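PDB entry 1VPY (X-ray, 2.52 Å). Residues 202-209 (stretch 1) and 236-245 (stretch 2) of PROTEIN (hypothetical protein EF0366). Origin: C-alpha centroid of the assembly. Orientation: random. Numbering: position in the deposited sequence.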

# COMPACT_ATOMS: atom_id res chain seq x y z
N LEU A 202 -0.44 -5.67 -4.30
CA LEU A 202 0.34 -4.47 -4.07
C LEU A 202 1.70 -4.81 -3.50
O LEU A 202 1.81 -5.51 -2.48
CB LEU A 202 -0.41 -3.47 -3.17
CG LEU A 202 0.25 -2.12 -2.88
CD1 LEU A 202 0.40 -1.27 -4.15
CD2 LEU A 202 -0.50 -1.36 -1.82
N PHE A 203 2.73 -4.30 -4.18
CA PHE A 203 4.11 -4.32 -3.71
C PHE A 203 4.43 -2.96 -3.12
O PHE A 203 3.97 -1.94 -3.64
CB PHE A 203 5.06 -4.51 -4.89
CG PHE A 203 5.18 -5.92 -5.37
CD1 PHE A 203 6.11 -6.78 -4.78
CD2 PHE A 203 4.39 -6.39 -6.41
CE1 PHE A 203 6.24 -8.09 -5.22
CE2 PHE A 203 4.51 -7.69 -6.86
CZ PHE A 203 5.44 -8.55 -6.26
N ARG A 204 5.24 -2.94 -2.07
CA ARG A 204 5.81 -1.69 -1.58
C ARG A 204 7.27 -1.90 -1.24
O ARG A 204 7.62 -2.77 -0.42
CB ARG A 204 5.05 -1.17 -0.35
CG ARG A 204 3.63 -0.68 -0.64
CD ARG A 204 2.99 -0.10 0.61
NE ARG A 204 3.31 1.31 0.78
CZ ARG A 204 3.58 1.90 1.95
NH1 ARG A 204 3.60 1.20 3.08
NH2 ARG A 204 3.84 3.19 1.98
N PHE A 205 8.13 -1.12 -1.89
CA PHE A 205 9.55 -1.21 -1.68
C PHE A 205 9.99 -0.04 -0.83
O PHE A 205 9.88 1.12 -1.23
CB PHE A 205 10.30 -1.23 -3.01
CG PHE A 205 9.80 -2.26 -3.99
CD1 PHE A 205 9.47 -3.55 -3.57
CD2 PHE A 205 9.69 -1.95 -5.34
CE1 PHE A 205 9.01 -4.50 -4.48
CE2 PHE A 205 9.23 -2.89 -6.26
CZ PHE A 205 8.89 -4.17 -5.83
N HIS A 206 10.49 -0.36 0.36
CA HIS A 206 10.88 0.64 1.34
C HIS A 206 12.38 0.92 1.33
O HIS A 206 12.84 1.80 2.05
CB HIS A 206 10.46 0.18 2.74
CG HIS A 206 8.98 0.05 2.92
ND1 HIS A 206 8.14 1.15 2.95
CD2 HIS A 206 8.19 -1.04 3.06
CE1 HIS A 206 6.89 0.73 3.11
NE2 HIS A 206 6.90 -0.58 3.18
N GLY A 207 13.12 0.16 0.53
CA GLY A 207 14.58 0.20 0.57
C GLY A 207 15.12 -0.66 1.70
O GLY A 207 14.36 -1.16 2.52
N ARG A 208 16.43 -0.82 1.76
CA ARG A 208 17.01 -1.80 2.67
C ARG A 208 17.89 -1.21 3.77
O ARG A 208 18.67 -1.93 4.42
CB ARG A 208 17.76 -2.88 1.88
CG ARG A 208 16.82 -3.88 1.26
CD ARG A 208 17.45 -4.60 0.10
NE ARG A 208 16.43 -5.28 -0.70
CZ ARG A 208 16.68 -6.12 -1.69
NH1 ARG A 208 17.94 -6.41 -2.03
NH2 ARG A 208 15.69 -6.69 -2.34
N ASN A 209 17.75 0.10 4.00
CA ASN A 209 18.49 0.82 5.02
C ASN A 209 17.82 0.68 6.39
O ASN A 209 16.75 1.26 6.64
CB ASN A 209 18.66 2.29 4.60
CG ASN A 209 19.69 3.04 5.44
OD1 ASN A 209 20.14 2.56 6.48
ND2 ASN A 209 20.05 4.23 4.98
N ASP A 236 16.11 -8.18 -9.48
CA ASP A 236 15.51 -9.19 -8.61
C ASP A 236 14.04 -8.87 -8.40
O ASP A 236 13.18 -9.73 -8.60
CB ASP A 236 16.22 -9.25 -7.26
CG ASP A 236 17.66 -9.77 -7.36
OD1 ASP A 236 17.93 -10.71 -8.15
OD2 ASP A 236 18.53 -9.24 -6.63
N LEU A 237 13.76 -7.62 -8.02
CA LEU A 237 12.40 -7.18 -7.71
C LEU A 237 11.48 -7.20 -8.93
O LEU A 237 10.27 -7.38 -8.79
CB LEU A 237 12.40 -5.78 -7.10
CG LEU A 237 13.16 -5.55 -5.80
CD1 LEU A 237 13.39 -4.07 -5.57
CD2 LEU A 237 12.45 -6.17 -4.62
N SER A 238 12.05 -7.01 -10.11
CA SER A 238 11.27 -7.10 -11.34
C SER A 238 10.82 -8.53 -11.63
O SER A 238 9.68 -8.75 -12.05
CB SER A 238 12.07 -6.53 -12.51
OG SER A 238 12.28 -5.14 -12.32
N GLU A 239 11.72 -9.51 -11.41
CA GLU A 239 11.39 -10.93 -11.57
C GLU A 239 10.16 -11.28 -10.74
O GLU A 239 9.25 -11.94 -11.23
CB GLU A 239 12.54 -11.84 -11.12
CG GLU A 239 13.57 -12.22 -12.18
CD GLU A 239 14.46 -13.37 -11.72
OE1 GLU A 239 14.02 -14.54 -11.81
OE2 GLU A 239 15.61 -13.12 -11.27
N ALA A 240 10.14 -10.81 -9.49
CA ALA A 240 9.06 -11.10 -8.55
C ALA A 240 7.76 -10.41 -8.95
O ALA A 240 6.68 -11.00 -8.85
CB ALA A 240 9.47 -10.73 -7.14
N VAL A 241 7.87 -9.17 -9.40
CA VAL A 241 6.72 -8.41 -9.90
C VAL A 241 6.06 -9.12 -11.09
O VAL A 241 4.83 -9.28 -11.13
CB VAL A 241 7.10 -6.93 -10.24
CG1 VAL A 241 6.16 -6.30 -11.27
CG2 VAL A 241 7.12 -6.10 -8.97
N LEU A 242 6.88 -9.56 -12.05
CA LEU A 242 6.39 -10.34 -13.18
C LEU A 242 5.76 -11.66 -12.74
O LEU A 242 4.66 -12.00 -13.17
CB LEU A 242 7.51 -10.62 -14.18
CG LEU A 242 7.87 -9.53 -15.18
CD1 LEU A 242 9.21 -9.89 -15.80
CD2 LEU A 242 6.79 -9.36 -16.25
N LYS A 243 6.45 -12.39 -11.86
CA LYS A 243 5.92 -13.66 -11.34
C LYS A 243 4.55 -13.47 -10.68
O LYS A 243 3.70 -14.36 -10.75
CB LYS A 243 6.91 -14.32 -10.37
CG LYS A 243 6.67 -15.81 -10.15
N MSE A 244 4.32 -12.31 -10.07
CA MSE A 244 3.03 -11.99 -9.47
C MSE A 244 1.96 -11.57 -10.50
O MSE A 244 0.79 -11.91 -10.34
CB MSE A 244 3.17 -10.92 -8.40
CG MSE A 244 3.86 -11.39 -7.12
SE MSE A 244 3.08 -13.00 -6.25
CE MSE A 244 4.28 -14.44 -7.01
N SER A 245 2.35 -10.85 -11.55
CA SER A 245 1.37 -10.45 -12.56
C SER A 245 0.86 -11.65 -13.35
O SER A 245 -0.17 -11.58 -14.01
CB SER A 245 1.92 -9.37 -13.49
OG SER A 245 2.78 -9.95 -14.44

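A single methyl group, CG2 of Val241, serves two aromatic rings at once, and in two different ways. It lies over one face of the Phe203 ring, 3.8 Å from the ring centroid and 16° off the normal, while it also meets the edge of the Phe205 ring, where Val241 CG2 and Phe205 CZ are 4.1 Å apart. The contact illustrates a general principle: a helix and a strand can pack through apolar side chains with no hydrogen bond crossing between them.

The backbone arrangement sets up the pairing. Strand 202-205 and helix 236-245 run nearly antiparallel, at 169°, with their axes 10.5 Å apart at closest approach, a spacing that leaves room for side chains between the two backbones. Alternation along the strand directs Phe203 and Phe205 toward the helix, whereas Leu202 and Arg204 do not reach it. On the helix, Leu237, Val241 and Met244 recur at intervals of four and three residues, which keeps them on one side. The register follows: the CA atoms of Phe203 and Val241 are 7.9 Å apart, those of Phe205 and Leu237 9.0 Å.

Each phenylalanine receives a methyl over one face, where its C-H bonds meet the pi cloud in a weak, largely dispersive contact. For Phe205 the donor is Leu237 CD1, 4.2 Å from the ring centroid and only 6° off the normal, so the methyl sits almost directly above the ring centre. The other methyl of the same leucine comes within 3.8 Å of the ring, measured from Leu237 CD2 to Phe205 CE1. Phe203 pairs its facial contact with a tight one at the edge, where its CZ lies 3.4 Å from Met244 CG. Met244 is a selenomethionine; its CA-to-CB bond points toward the strand, but the end of the side chain leads away, so the methylene rather than the selenium makes the closest approach. The same Phe203 CZ also lies 3.8 Å from Ala240 O, a carbonyl already engaged in the helix, where it accepts a 3.0 Å hydrogen bond from Met244 N.

Beyond the strand, Arg208 adds a smaller contact. Arg208 NH2 comes within 4.0 Å of Leu237 CD2, a van der Waals approach to a methyl; Arg208 NE and NH2 find their hydrogen-bond partners elsewhere in the structure. With 338 Å² buried in all, counting both sides, the contact is modest in area, and most of it gathers around the two phenylalanine rings.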